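Local coordinates for putative glycyl-glycine endopeptidase lytM (PDB 3NYY), which is a putative glycyl-glycine endopeptidase of the M23 family, probably a metal-dependent peptidase, at residues 42-45 against 50-53; 19-24 against 86-91; 175-180 against 211-216; 130-133 against 139-142. All coordinates share one frame; numbering follows the deposited sequence.

Contact 1. Residues 42-45 against 50-53; sequences GLYW and FENR. With SO4 (sulfate ion), chain H.
Trp-45 lies against one face of the Phe-50 ring. Its CB sits over the centre of that ring, 3.6 Å from the ring centroid, a CH-pi contact close to the ring normal. Its five-membered ring is nearly parallel to Phe-50, with planes 12° apart, but offset enough that little of either ring lies over the other. Trp-45 CG and Phe-50 CD2 approach to 3.6 Å. The backbone ties the same pair. Phe-50 N donates to Trp-45 O at 2.8 Å, which ties the turn after helix 37-48 back to that helix, within the LytM N-terminal domain.

Tyr-44 makes a separate polar contact. With CG anti to the backbone N (chi1 172°), its ring reaches along the turn to Glu-51. Tyr-44 OH gives a very short bond of 2.5 Å to Glu-51 OE2, which lies in the plane of the phenol at its edge. The carboxylate is turned steeply, 74° from the ring plane. Glu-51 OE2 also accepts Ser-24 N, and Trp-45 NE1 donates to Pro-22 O.

Arg-53 bonds through NE and NH2 to O4 of a sulfate ion, probably from the crystallisation liquor, which Arg-54 also binds. Trp-45 and Phe-50 touch Tyr-80 of helix 77-88, Phe-50 also meets Phe-18 of helix 16-20, and Tyr-44 packs on Phe-64 of helix 61-71.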
loop_
_atom_site.group_PDB
_atom_site.type_symbol
_atom_site.label_atom_id
_atom_site.label_comp_id
_atom_site.label_asym_id
_atom_site.label_seq_id
_atom_site.Cartn_x
_atom_site.Cartn_y
_atom_site.Cartn_z
ATOM N N GLY A 42 4.360 -11.123 22.261
ATOM C CA GLY A 42 5.042 -10.427 23.338
ATOM C C GLY A 42 6.301 -11.158 23.780
ATOM O O GLY A 42 7.333 -10.536 23.985
ATOM N N LEU A 43 6.186 -12.479 23.903
ATOM C CA LEU A 43 7.345 -13.318 24.262
ATOM C C LEU A 43 8.413 -13.329 23.179
ATOM O O LEU A 43 9.603 -13.300 23.464
ATOM C CB LEU A 43 6.882 -14.732 24.605
ATOM C CG LEU A 43 6.090 -14.804 25.920
ATOM C CD1 LEU A 43 5.343 -16.161 26.029
ATOM C CD2 LEU A 43 6.957 -14.561 27.141
ATOM N N TYR A 44 7.979 -13.386 21.941
ATOM C CA TYR A 44 8.844 -13.314 20.794
ATOM C C TYR A 44 9.641 -12.029 20.787
ATOM O O TYR A 44 10.876 -12.073 20.584
ATOM C CB TYR A 44 7.997 -13.456 19.541
ATOM C CG TYR A 44 8.723 -13.213 18.270
ATOM C CD1 TYR A 44 9.580 -14.180 17.750
ATOM C CD2 TYR A 44 8.543 -12.037 17.553
ATOM C CE1 TYR A 44 10.247 -13.981 16.550
ATOM C CE2 TYR A 44 9.220 -11.832 16.338
ATOM C CZ TYR A 44 10.069 -12.815 15.853
ATOM O OH TYR A 44 10.741 -12.610 14.688
ATOM N N TRP A 45 8.973 -10.901 21.061
ATOM C CA TRP A 45 9.693 -9.619 21.127
ATOM C C TRP A 45 10.691 -9.553 22.263
ATOM O O TRP A 45 11.783 -8.987 22.114
ATOM C CB TRP A 45 8.746 -8.444 21.170
ATOM C CG TRP A 45 7.967 -8.246 19.876
ATOM C CD1 TRP A 45 8.425 -8.477 18.584
ATOM C CD2 TRP A 45 6.610 -7.785 19.750
ATOM N NE1 TRP A 45 7.426 -8.188 17.684
ATOM C CE2 TRP A 45 6.307 -7.765 18.365
ATOM C CE3 TRP A 45 5.626 -7.403 20.671
ATOM C CZ2 TRP A 45 5.052 -7.359 17.873
ATOM C CZ3 TRP A 45 4.368 -7.014 20.204
ATOM C CH2 TRP A 45 4.089 -7.009 18.813
ATOM N N PHE A 50 12.922 -7.354 20.183
ATOM C CA PHE A 50 12.159 -6.753 19.064
ATOM C C PHE A 50 12.840 -6.953 17.711
ATOM O O PHE A 50 13.025 -6.009 16.932
ATOM C CB PHE A 50 11.812 -5.285 19.317
ATOM C CG PHE A 50 10.777 -5.115 20.379
ATOM C CD1 PHE A 50 11.129 -5.236 21.701
ATOM C CD2 PHE A 50 9.431 -4.937 20.049
ATOM C CE1 PHE A 50 10.163 -5.122 22.695
ATOM C CE2 PHE A 50 8.492 -4.823 21.020
ATOM C CZ PHE A 50 8.854 -4.901 22.339
ATOM N N GLU A 51 13.166 -8.207 17.453
ATOM C CA GLU A 51 13.819 -8.665 16.234
ATOM C C GLU A 51 15.201 -8.069 16.003
ATOM O O GLU A 51 15.656 -8.017 14.867
ATOM C CB GLU A 51 12.924 -8.463 15.003
ATOM C CG GLU A 51 11.615 -9.296 15.054
ATOM C CD GLU A 51 10.930 -9.441 13.678
ATOM O OE1 GLU A 51 11.014 -8.504 12.857
ATOM O OE2 GLU A 51 10.308 -10.511 13.466
ATOM N N ASN A 52 15.895 -7.728 17.082
ATOM C CA ASN A 52 17.301 -7.337 17.012
ATOM C C ASN A 52 18.307 -8.458 17.243
ATOM O O ASN A 52 19.492 -8.308 16.889
ATOM C CB ASN A 52 17.539 -6.138 17.927
ATOM C CG ASN A 52 17.002 -4.867 17.324
ATOM O OD1 ASN A 52 17.501 -4.427 16.303
ATOM N ND2 ASN A 52 15.971 -4.295 17.917
ATOM N N ARG A 53 17.838 -9.579 17.794
ATOM C CA ARG A 53 18.617 -10.759 18.018
ATOM C C ARG A 53 17.825 -11.968 17.586
ATOM O O ARG A 53 16.577 -11.948 17.521
ATOM C CB ARG A 53 19.006 -10.936 19.489
ATOM C CG ARG A 53 19.712 -9.722 20.112
ATOM C CD ARG A 53 20.297 -10.113 21.487
ATOM N NE ARG A 53 21.493 -10.940 21.329
ATOM C CZ ARG A 53 22.368 -11.220 22.296
ATOM N NH1 ARG A 53 22.197 -10.768 23.537
ATOM N NH2 ARG A 53 23.410 -11.989 22.013
HETATM S S SO4 H . 21.851 -13.887 19.172
HETATM O O1 SO4 H . 21.447 -13.571 17.787
HETATM O O2 SO4 H . 20.690 -13.951 20.065
HETATM O O3 SO4 H . 22.484 -15.198 19.177
HETATM O O4 SO4 H . 22.791 -12.863 19.621
#

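Contact 2. Residues 19-24 against 86-91; sequences RRQPVS and AIWNDV. With SO4 (sulfate ion), chain E.
Gln-21 and Trp-88 meet in a buried side-chain hydrogen bond flanked by apolar packing. It lies in the helical LytM N-terminal domain and joins the loop after helix 16-20 to the C-terminal part of helix 77-88. Arg-19, in the last turn of helix 16-20, points away from helix 77-88. Its NH1 donates to O1 of a sulfate ion, probably from the crystallisation liquor, at 2.8 Å; Arg-117 also binds this ion.

Gln-21 is the first residue to leave the helical path, with a positive phi, and its side chain bends sharply at chi2 (-86°). The bend brings the amide to the indole edge. Trp-88 NE1 donates to Gln-21 OE1 at 3.0 Å. The donor is in the carbonyl plane, while the oxygen lies 21° out of the indole plane.

Ile-87 packs along the amide, with its CD1 3.5 Å from Gln-21 NE2 and its CG2 3.7 Å from Gln-21 OE1. Gln-21 NE2 donates to Phe-18 O, so the amide is gripped at both ends and its rotation is fixed. Replacing Trp-88 by an alanine would probably leave Gln-21 OE1 without its donor and open a gap beside Val-23. Around the indole, Leu-31 of helix 25-31, Val-41 of helix 37-48 and Pro-236 of helix 235-240 complete the packing. Val-23 adds a methyl, its CG2 4.1 Å from Trp-88 CZ2.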
loop_
_atom_site.group_PDB
_atom_site.type_symbol
_atom_site.label_atom_id
_atom_site.label_comp_id
_atom_site.label_asym_id
_atom_site.label_seq_id
_atom_site.Cartn_x
_atom_site.Cartn_y
_atom_site.Cartn_z
ATOM N N ARG A 19 5.671 0.023 18.796
ATOM C CA ARG A 19 4.661 0.632 17.929
ATOM C C ARG A 19 4.696 0.082 16.521
ATOM O O ARG A 19 3.654 -0.052 15.866
ATOM C CB ARG A 19 4.763 2.142 17.925
ATOM C CG ARG A 19 4.520 2.758 19.259
ATOM C CD ARG A 19 4.724 4.263 19.220
ATOM N NE ARG A 19 3.686 4.923 18.424
ATOM C CZ ARG A 19 3.649 6.209 18.111
ATOM N NH1 ARG A 19 4.615 7.054 18.501
ATOM N NH2 ARG A 19 2.634 6.703 17.396
ATOM N N ARG A 20 5.914 -0.231 16.059
ATOM C CA ARG A 20 6.087 -0.777 14.707
ATOM C C ARG A 20 5.560 -2.207 14.517
ATOM O O ARG A 20 5.206 -2.589 13.408
ATOM C CB ARG A 20 7.565 -0.659 14.317
ATOM C CG ARG A 20 7.900 -1.188 12.894
ATOM C CD ARG A 20 9.295 -0.787 12.431
ATOM N NE ARG A 20 10.312 -1.110 13.434
ATOM C CZ ARG A 20 11.006 -2.234 13.498
ATOM N NH1 ARG A 20 10.839 -3.205 12.603
ATOM N NH2 ARG A 20 11.861 -2.416 14.502
ATOM N N GLN A 21 5.505 -2.993 15.599
ATOM C CA GLN A 21 4.969 -4.363 15.610
ATOM C C GLN A 21 5.714 -5.280 14.657
ATOM O O GLN A 21 5.133 -5.806 13.732
ATOM C CB GLN A 21 3.474 -4.357 15.300
ATOM C CG GLN A 21 2.633 -3.596 16.272
ATOM C CD GLN A 21 2.189 -4.367 17.491
ATOM O OE1 GLN A 21 1.419 -5.332 17.392
ATOM N NE2 GLN A 21 2.686 -3.928 18.692
ATOM N N PRO A 22 7.034 -5.445 14.854
ATOM C CA PRO A 22 7.825 -6.204 13.853
ATOM C C PRO A 22 7.517 -7.704 13.956
ATOM O O PRO A 22 7.886 -8.326 14.935
ATOM C CB PRO A 22 9.254 -5.894 14.251
ATOM C CG PRO A 22 9.221 -5.532 15.675
ATOM C CD PRO A 22 7.874 -4.936 15.944
ATOM N N VAL A 23 6.917 -8.277 12.921
ATOM C CA VAL A 23 6.530 -9.703 12.936
ATOM C C VAL A 23 6.989 -10.336 11.633
ATOM O O VAL A 23 6.460 -10.007 10.563
ATOM C CB VAL A 23 5.023 -9.849 13.122
ATOM C CG1 VAL A 23 4.635 -11.330 13.177
ATOM C CG2 VAL A 23 4.562 -9.119 14.414
ATOM N N SER A 24 7.983 -11.210 11.740
ATOM C CA SER A 24 8.489 -12.002 10.628
ATOM C C SER A 24 7.457 -12.932 10.011
ATOM O O SER A 24 6.454 -13.259 10.604
ATOM C CB SER A 24 9.621 -12.897 11.125
ATOM O OG SER A 24 9.152 -13.916 12.033
ATOM N N ALA A 86 -4.131 -6.561 24.110
ATOM C CA ALA A 86 -5.114 -5.540 23.718
ATOM C C ALA A 86 -5.101 -5.378 22.182
ATOM O O ALA A 86 -6.151 -5.145 21.591
ATOM C CB ALA A 86 -4.808 -4.205 24.392
ATOM N N ILE A 87 -3.936 -5.472 21.532
ATOM C CA ILE A 87 -3.828 -5.370 20.082
ATOM C C ILE A 87 -4.313 -6.645 19.383
ATOM O O ILE A 87 -5.017 -6.577 18.381
ATOM C CB ILE A 87 -2.399 -5.053 19.644
ATOM C CG1 ILE A 87 -1.983 -3.699 20.195
ATOM C CG2 ILE A 87 -2.174 -5.039 18.086
ATOM C CD1 ILE A 87 -0.478 -3.495 20.101
ATOM N N TRP A 88 -3.895 -7.794 19.914
ATOM C CA TRP A 88 -3.966 -9.076 19.184
ATOM C C TRP A 88 -5.156 -9.936 19.574
ATOM O O TRP A 88 -5.721 -10.582 18.699
ATOM C CB TRP A 88 -2.672 -9.902 19.349
ATOM C CG TRP A 88 -1.541 -9.292 18.620
ATOM C CD1 TRP A 88 -0.794 -8.247 19.045
ATOM C CD2 TRP A 88 -1.073 -9.643 17.313
ATOM N NE1 TRP A 88 0.145 -7.914 18.054
ATOM C CE2 TRP A 88 -0.012 -8.765 16.999
ATOM C CE3 TRP A 88 -1.445 -10.598 16.375
ATOM C CZ2 TRP A 88 0.667 -8.822 15.794
ATOM C CZ3 TRP A 88 -0.705 -10.694 15.174
ATOM C CH2 TRP A 88 0.314 -9.798 14.888
ATOM N N ASN A 89 -5.548 -9.966 20.847
ATOM C CA ASN A 89 -6.431 -11.035 21.321
ATOM C C ASN A 89 -7.927 -10.859 21.085
ATOM O O ASN A 89 -8.689 -11.849 21.172
ATOM C CB ASN A 89 -6.163 -11.342 22.794
ATOM C CG ASN A 89 -4.897 -12.144 23.001
ATOM O OD1 ASN A 89 -3.932 -12.007 22.250
ATOM N ND2 ASN A 89 -4.911 -13.011 24.009
ATOM N N ASP A 90 -8.359 -9.620 20.834
ATOM C CA ASP A 90 -9.771 -9.321 20.616
ATOM C C ASP A 90 -10.190 -9.381 19.149
ATOM O O ASP A 90 -11.402 -9.318 18.868
ATOM C CB ASP A 90 -10.198 -7.954 21.192
ATOM C CG ASP A 90 -10.042 -7.851 22.702
ATOM O OD1 ASP A 90 -9.934 -8.894 23.412
ATOM O OD2 ASP A 90 -10.027 -6.695 23.187
ATOM N N VAL A 91 -9.246 -9.492 18.222
ATOM C CA VAL A 91 -9.547 -9.476 16.796
ATOM C C VAL A 91 -10.060 -10.826 16.369
ATOM O O VAL A 91 -9.302 -11.823 16.342
ATOM C CB VAL A 91 -8.305 -9.056 15.992
ATOM C CG1 VAL A 91 -8.513 -9.196 14.468
ATOM C CG2 VAL A 91 -7.956 -7.539 16.370
HETATM S S SO4 E . 4.638 11.072 18.389
HETATM O O1 SO4 E . 4.021 9.756 18.384
HETATM O O2 SO4 E . 3.580 12.069 18.544
HETATM O O3 SO4 E . 5.608 11.141 19.484
HETATM O O4 SO4 E . 5.343 11.311 17.126
#

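Contact 3. Residues 175-180 against 211-216; sequences YAHLDS and GEFPVH
His-177 takes the edge of Phe-213 against its ring face, an edge-to-face pair with planes 77° apart. Phe-213 CZ comes within 3.3 Å of His-177 ND1, which also hydrogen-bonds to Ser-202 O. The chain turns a corner at His-177, which has a positive phi. Phe-213 and His-216 both place CG between their own backbone N and carbonyl carbon, the crowded position (chi1 47° and 71°). This brings both rings up to His-177. His-216 meets it obliquely, with His-216 NE2 3.4 Å from His-177 CD2.

His-216 is fixed at its other nitrogen: His-216 ND1 donates to Pro-214 O at 2.9 Å, in the plane of its ring. Phe-115 of the second subunit makes an edge-to-face pair with His-216. A water joins the backbones, donating to Ala-176 O and His-216 O.

Swapping His-177 for an alanine is likely to strip the Phe-213 edge of its facing ring and leave Ser-202 O without its ND1 partner. His-216 and His-218 match the H-x-H motif of M23 peptidases. A second water lies 2.7 Å from His-216 NE2, and a weak bond links it to His-177 NE2. Two imidazole nitrogens directed at one water are consistent with the active-site histidines of this family.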
loop_
_atom_site.group_PDB
_atom_site.type_symbol
_atom_site.label_atom_id
_atom_site.label_comp_id
_atom_site.label_asym_id
_atom_site.label_seq_id
_atom_site.Cartn_x
_atom_site.Cartn_y
_atom_site.Cartn_z
ATOM N N TYR A 175 -11.957 3.629 12.862
ATOM C CA TYR A 175 -12.379 3.350 11.478
ATOM C C TYR A 175 -12.773 4.680 10.868
ATOM O O TYR A 175 -13.719 5.330 11.333
ATOM C CB TYR A 175 -13.561 2.392 11.445
ATOM C CG TYR A 175 -13.335 1.066 12.146
ATOM C CD1 TYR A 175 -13.447 0.970 13.539
ATOM C CD2 TYR A 175 -13.111 -0.101 11.420
ATOM C CE1 TYR A 175 -13.268 -0.238 14.213
ATOM C CE2 TYR A 175 -12.941 -1.308 12.068
ATOM C CZ TYR A 175 -13.002 -1.388 13.469
ATOM O OH TYR A 175 -12.769 -2.631 14.084
ATOM N N ALA A 176 -12.073 5.096 9.815
ATOM C CA ALA A 176 -12.218 6.440 9.248
ATOM C C ALA A 176 -12.474 6.478 7.731
ATOM O O ALA A 176 -12.299 5.486 7.003
ATOM C CB ALA A 176 -10.985 7.306 9.603
ATOM N N HIS A 177 -12.991 7.640 7.313
ATOM C CA HIS A 177 -13.346 8.001 5.923
ATOM C C HIS A 177 -14.585 7.300 5.396
ATOM O O HIS A 177 -14.783 7.258 4.163
ATOM C CB HIS A 177 -12.156 7.823 4.974
ATOM C CG HIS A 177 -10.919 8.494 5.458
ATOM N ND1 HIS A 177 -10.864 9.850 5.692
ATOM C CD2 HIS A 177 -9.721 7.997 5.847
ATOM C CE1 HIS A 177 -9.673 10.164 6.182
ATOM N NE2 HIS A 177 -8.964 9.058 6.294
ATOM N N LEU A 178 -15.434 6.809 6.314
ATOM C CA LEU A 178 -16.660 6.101 5.960
ATOM C C LEU A 178 -17.609 7.005 5.125
ATOM O O LEU A 178 -17.689 8.237 5.338
ATOM C CB LEU A 178 -17.420 5.609 7.208
ATOM C CG LEU A 178 -16.647 4.672 8.149
ATOM C CD1 LEU A 178 -17.499 4.443 9.450
ATOM C CD2 LEU A 178 -16.360 3.350 7.451
ATOM N N ASP A 179 -18.388 6.377 4.260
ATOM C CA ASP A 179 -19.389 7.108 3.477
ATOM C C ASP A 179 -20.644 7.257 4.309
ATOM O O ASP A 179 -21.411 8.234 4.169
ATOM C CB ASP A 179 -19.702 6.344 2.188
ATOM C CG ASP A 179 -20.612 7.126 1.256
ATOM O OD1 ASP A 179 -20.192 8.233 0.829
ATOM O OD2 ASP A 179 -21.745 6.624 0.964
ATOM N N SER A 180 -20.889 6.282 5.172
ATOM C CA SER A 180 -22.053 6.298 6.025
ATOM C C SER A 180 -21.856 5.354 7.186
ATOM O O SER A 180 -20.929 4.506 7.164
ATOM C CB SER A 180 -23.276 5.862 5.222
ATOM O OG SER A 180 -23.235 4.484 4.931
ATOM N N GLY A 211 -15.131 12.812 -1.703
ATOM C CA GLY A 211 -14.565 12.780 -3.040
ATOM C C GLY A 211 -13.169 13.341 -3.191
ATOM O O GLY A 211 -12.636 13.352 -4.308
ATOM N N GLU A 212 -12.553 13.794 -2.112
ATOM C CA GLU A 212 -11.245 14.452 -2.224
ATOM C C GLU A 212 -10.069 13.475 -2.372
ATOM O O GLU A 212 -8.968 13.891 -2.700
ATOM C CB GLU A 212 -10.996 15.398 -1.035
ATOM C CG GLU A 212 -11.967 16.571 -0.968
ATOM C CD GLU A 212 -11.904 17.487 -2.190
ATOM O OE1 GLU A 212 -10.798 17.765 -2.696
ATOM O OE2 GLU A 212 -12.963 17.928 -2.651
ATOM N N PHE A 213 -10.302 12.185 -2.134
ATOM C CA PHE A 213 -9.238 11.183 -2.224
ATOM C C PHE A 213 -9.862 9.839 -2.519
ATOM O O PHE A 213 -11.066 9.759 -2.542
ATOM C CB PHE A 213 -8.430 11.171 -0.937
ATOM C CG PHE A 213 -9.261 11.145 0.299
ATOM C CD1 PHE A 213 -9.836 9.969 0.723
ATOM C CD2 PHE A 213 -9.437 12.303 1.058
ATOM C CE1 PHE A 213 -10.603 9.938 1.872
ATOM C CE2 PHE A 213 -10.176 12.292 2.212
ATOM C CZ PHE A 213 -10.760 11.106 2.618
ATOM N N PRO A 214 -9.048 8.814 -2.865
ATOM C CA PRO A 214 -9.590 7.497 -3.191
ATOM C C PRO A 214 -10.355 6.841 -2.050
ATOM O O PRO A 214 -10.110 7.112 -0.867
ATOM C CB PRO A 214 -8.343 6.644 -3.455
ATOM C CG PRO A 214 -7.279 7.630 -3.806
ATOM C CD PRO A 214 -7.569 8.815 -2.938
ATOM N N VAL A 215 -11.260 5.968 -2.435
ATOM C CA VAL A 215 -12.051 5.226 -1.459
ATOM C C VAL A 215 -11.143 4.212 -0.759
ATOM O O VAL A 215 -10.437 3.421 -1.393
ATOM C CB VAL A 215 -13.251 4.546 -2.126
ATOM C CG1 VAL A 215 -13.952 3.556 -1.189
ATOM C CG2 VAL A 215 -14.263 5.622 -2.611
ATOM N N HIS A 216 -11.150 4.271 0.572
ATOM C CA HIS A 216 -10.386 3.390 1.404
ATOM C C HIS A 216 -10.886 3.464 2.821
ATOM O O HIS A 216 -11.527 4.453 3.239
ATOM C CB HIS A 216 -8.894 3.780 1.386
ATOM C CG HIS A 216 -8.556 5.044 2.105
ATOM N ND1 HIS A 216 -8.922 6.305 1.671
ATOM C CD2 HIS A 216 -7.844 5.228 3.246
ATOM C CE1 HIS A 216 -8.481 7.203 2.548
ATOM N NE2 HIS A 216 -7.800 6.579 3.496
HETATM O O HOH W 1 -13.827 4.235 4.770
HETATM O O HOH W 2 -6.138 7.913 5.210
#

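Contact 4. Residues 130-133 against 139-142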
loop_
_atom_site.group_PDB
_atom_site.type_symbol
_atom_site.label_atom_id
_atom_site.label_comp_id
_atom_site.label_asym_id
_atom_site.label_seq_id
_atom_site.Cartn_x
_atom_site.Cartn_y
_atom_site.Cartn_z
ATOM N N ILE A 130 -6.657 0.619 3.926
ATOM C CA ILE A 130 -7.152 -0.525 3.201
ATOM C C ILE A 130 -7.916 0.009 1.963
ATOM O O ILE A 130 -9.028 0.590 2.066
ATOM C CB ILE A 130 -7.991 -1.388 4.070
ATOM C CG1 ILE A 130 -7.169 -1.943 5.238
ATOM C CG2 ILE A 130 -8.563 -2.541 3.243
ATOM C CD1 ILE A 130 -8.029 -2.580 6.321
HETATM N N MSE A 131 -7.304 -0.195 0.798
HETATM C CA MSE A 131 -7.739 0.421 -0.445
HETATM C C MSE A 131 -8.758 -0.386 -1.180
HETATM O O MSE A 131 -8.616 -1.602 -1.341
HETATM C CB MSE A 131 -6.552 0.729 -1.374
HETATM C CG MSE A 131 -5.347 1.423 -0.693
HETATM SE SE MSE A 131 -5.667 3.177 -0.035
HETATM C CE MSE A 131 -3.832 3.791 0.281
ATOM N N ALA A 132 -9.834 0.291 -1.605
ATOM C CA ALA A 132 -10.846 -0.349 -2.460
ATOM C C ALA A 132 -10.291 -0.640 -3.898
ATOM O O ALA A 132 -9.750 0.260 -4.541
ATOM C CB ALA A 132 -12.069 0.564 -2.605
ATOM N N GLU A 133 -10.509 -1.871 -4.378
ATOM C CA GLU A 133 -10.315 -2.261 -5.779
ATOM C C GLU A 133 -11.354 -1.534 -6.656
ATOM O O GLU A 133 -11.007 -0.869 -7.625
ATOM C CB GLU A 133 -10.510 -3.780 -5.933
ATOM C CG GLU A 133 -10.332 -4.317 -7.392
ATOM C CD GLU A 133 -8.877 -4.524 -7.800
ATOM O OE1 GLU A 133 -7.955 -4.441 -6.951
ATOM O OE2 GLU A 133 -8.657 -4.777 -9.001
ATOM N N TYR A 139 -20.077 1.048 -0.968
ATOM C CA TYR A 139 -20.136 -0.279 -1.567
ATOM C C TYR A 139 -19.540 -1.386 -0.684
ATOM O O TYR A 139 -20.209 -2.376 -0.416
ATOM C CB TYR A 139 -19.463 -0.270 -2.938
ATOM C CG TYR A 139 -19.340 -1.628 -3.561
ATOM C CD1 TYR A 139 -20.430 -2.253 -4.169
ATOM C CD2 TYR A 139 -18.136 -2.284 -3.560
ATOM C CE1 TYR A 139 -20.308 -3.521 -4.739
ATOM C CE2 TYR A 139 -17.994 -3.550 -4.093
ATOM C CZ TYR A 139 -19.087 -4.158 -4.709
ATOM O OH TYR A 139 -18.902 -5.411 -5.248
ATOM N N TYR A 140 -18.295 -1.208 -0.241
ATOM C CA TYR A 140 -17.670 -2.146 0.685
ATOM C C TYR A 140 -18.189 -1.928 2.099
ATOM O O TYR A 140 -18.019 -0.845 2.669
ATOM C CB TYR A 140 -16.142 -1.979 0.724
ATOM C CG TYR A 140 -15.387 -2.387 -0.489
ATOM C CD1 TYR A 140 -15.240 -1.497 -1.553
ATOM C CD2 TYR A 140 -14.847 -3.654 -0.578
ATOM C CE1 TYR A 140 -14.533 -1.867 -2.686
ATOM C CE2 TYR A 140 -14.137 -4.038 -1.714
ATOM C CZ TYR A 140 -13.990 -3.145 -2.743
ATOM O OH TYR A 140 -13.263 -3.576 -3.858
ATOM N N PRO A 141 -18.823 -2.947 2.713
ATOM C CA PRO A 141 -19.123 -2.798 4.136
ATOM C C PRO A 141 -17.855 -2.795 4.985
ATOM O O PRO A 141 -16.820 -3.331 4.555
ATOM C CB PRO A 141 -19.971 -4.028 4.474
ATOM C CG PRO A 141 -20.173 -4.758 3.165
ATOM C CD PRO A 141 -19.195 -4.273 2.202
ATOM N N VAL A 142 -17.956 -2.174 6.151
ATOM C CA VAL A 142 -16.913 -2.156 7.179
ATOM C C VAL A 142 -17.558 -2.736 8.424
ATOM O O VAL A 142 -18.602 -2.265 8.872
ATOM C CB VAL A 142 -16.374 -0.738 7.395
ATOM C CG1 VAL A 142 -15.416 -0.724 8.578
ATOM C CG2 VAL A 142 -15.676 -0.220 6.076
#
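Tyr-140 brings ring atoms CD1 and CE1 and its hydroxyl to Ala-132 and Glu-133, at the end of a strand. Its CB points toward that strand, and CG is anti to the carbonyl carbon (chi1 -69°), which carries the ring over to Ala-132. Tyr-140 CD1 is the first ring atom to meet anything there, 3.9 Å from Ala-132 CB. Tyr-140 CE1 comes closer, 3.5 Å from Ala-132 CB. The methyl stands obliquely to the ring. Tyr-140 CZ already nears the next residue, 4.1 Å from Glu-133 N. At the tip, Tyr-140 OH lies 3.3 Å from Glu-133 N and 3.5 Å from Glu-133 CB. The hydroxyl hydrogen-bonds to Lys-134 N and, weakly, to Lys-106 O, so the phenol end is held at the start of the loop that leaves the strand.

Tyr-139 lies over one face of the Tyr-140 ring, its CE2 set toward the rim. Glu-133 offers Tyr-140 only its backbone and CB. Its carboxylate leads away to the dimer interface, where OE2 makes a salt bridge to Arg-239 of the second subunit.

The contact joins two sheets of the M23 domain, the end of strand 128-132 to the start of strand 141-143. Strand 128-132 belongs to the large antiparallel sheet and pairs with strands 107-108 and 216-225. Strand 141-143, which begins just after Tyr-140, pairs with strand 195-198 in the three-stranded sheet.

From the N terminus, contact 2 opens first, at 19-24, and closes at 86-91 across a long helical loop. Contact 1 lies wholly within that loop and closes a short turn at the end of helix 37-48. The two touch, and together they tie up the helical N-terminal region. Contact 4 then closes a short loop between strands 128-132 and 141-143. Contact 3 follows in series and closes a longer one, from 175-180 to 211-216. No pair crosses. Contacts 3 and 4 touch through Val-215 and Ala-132 in the M23 region, and both reach the second subunit. Contacts 1 and 3 lie on opposite sides of the chain's centre, their own centres about 35 Å apart.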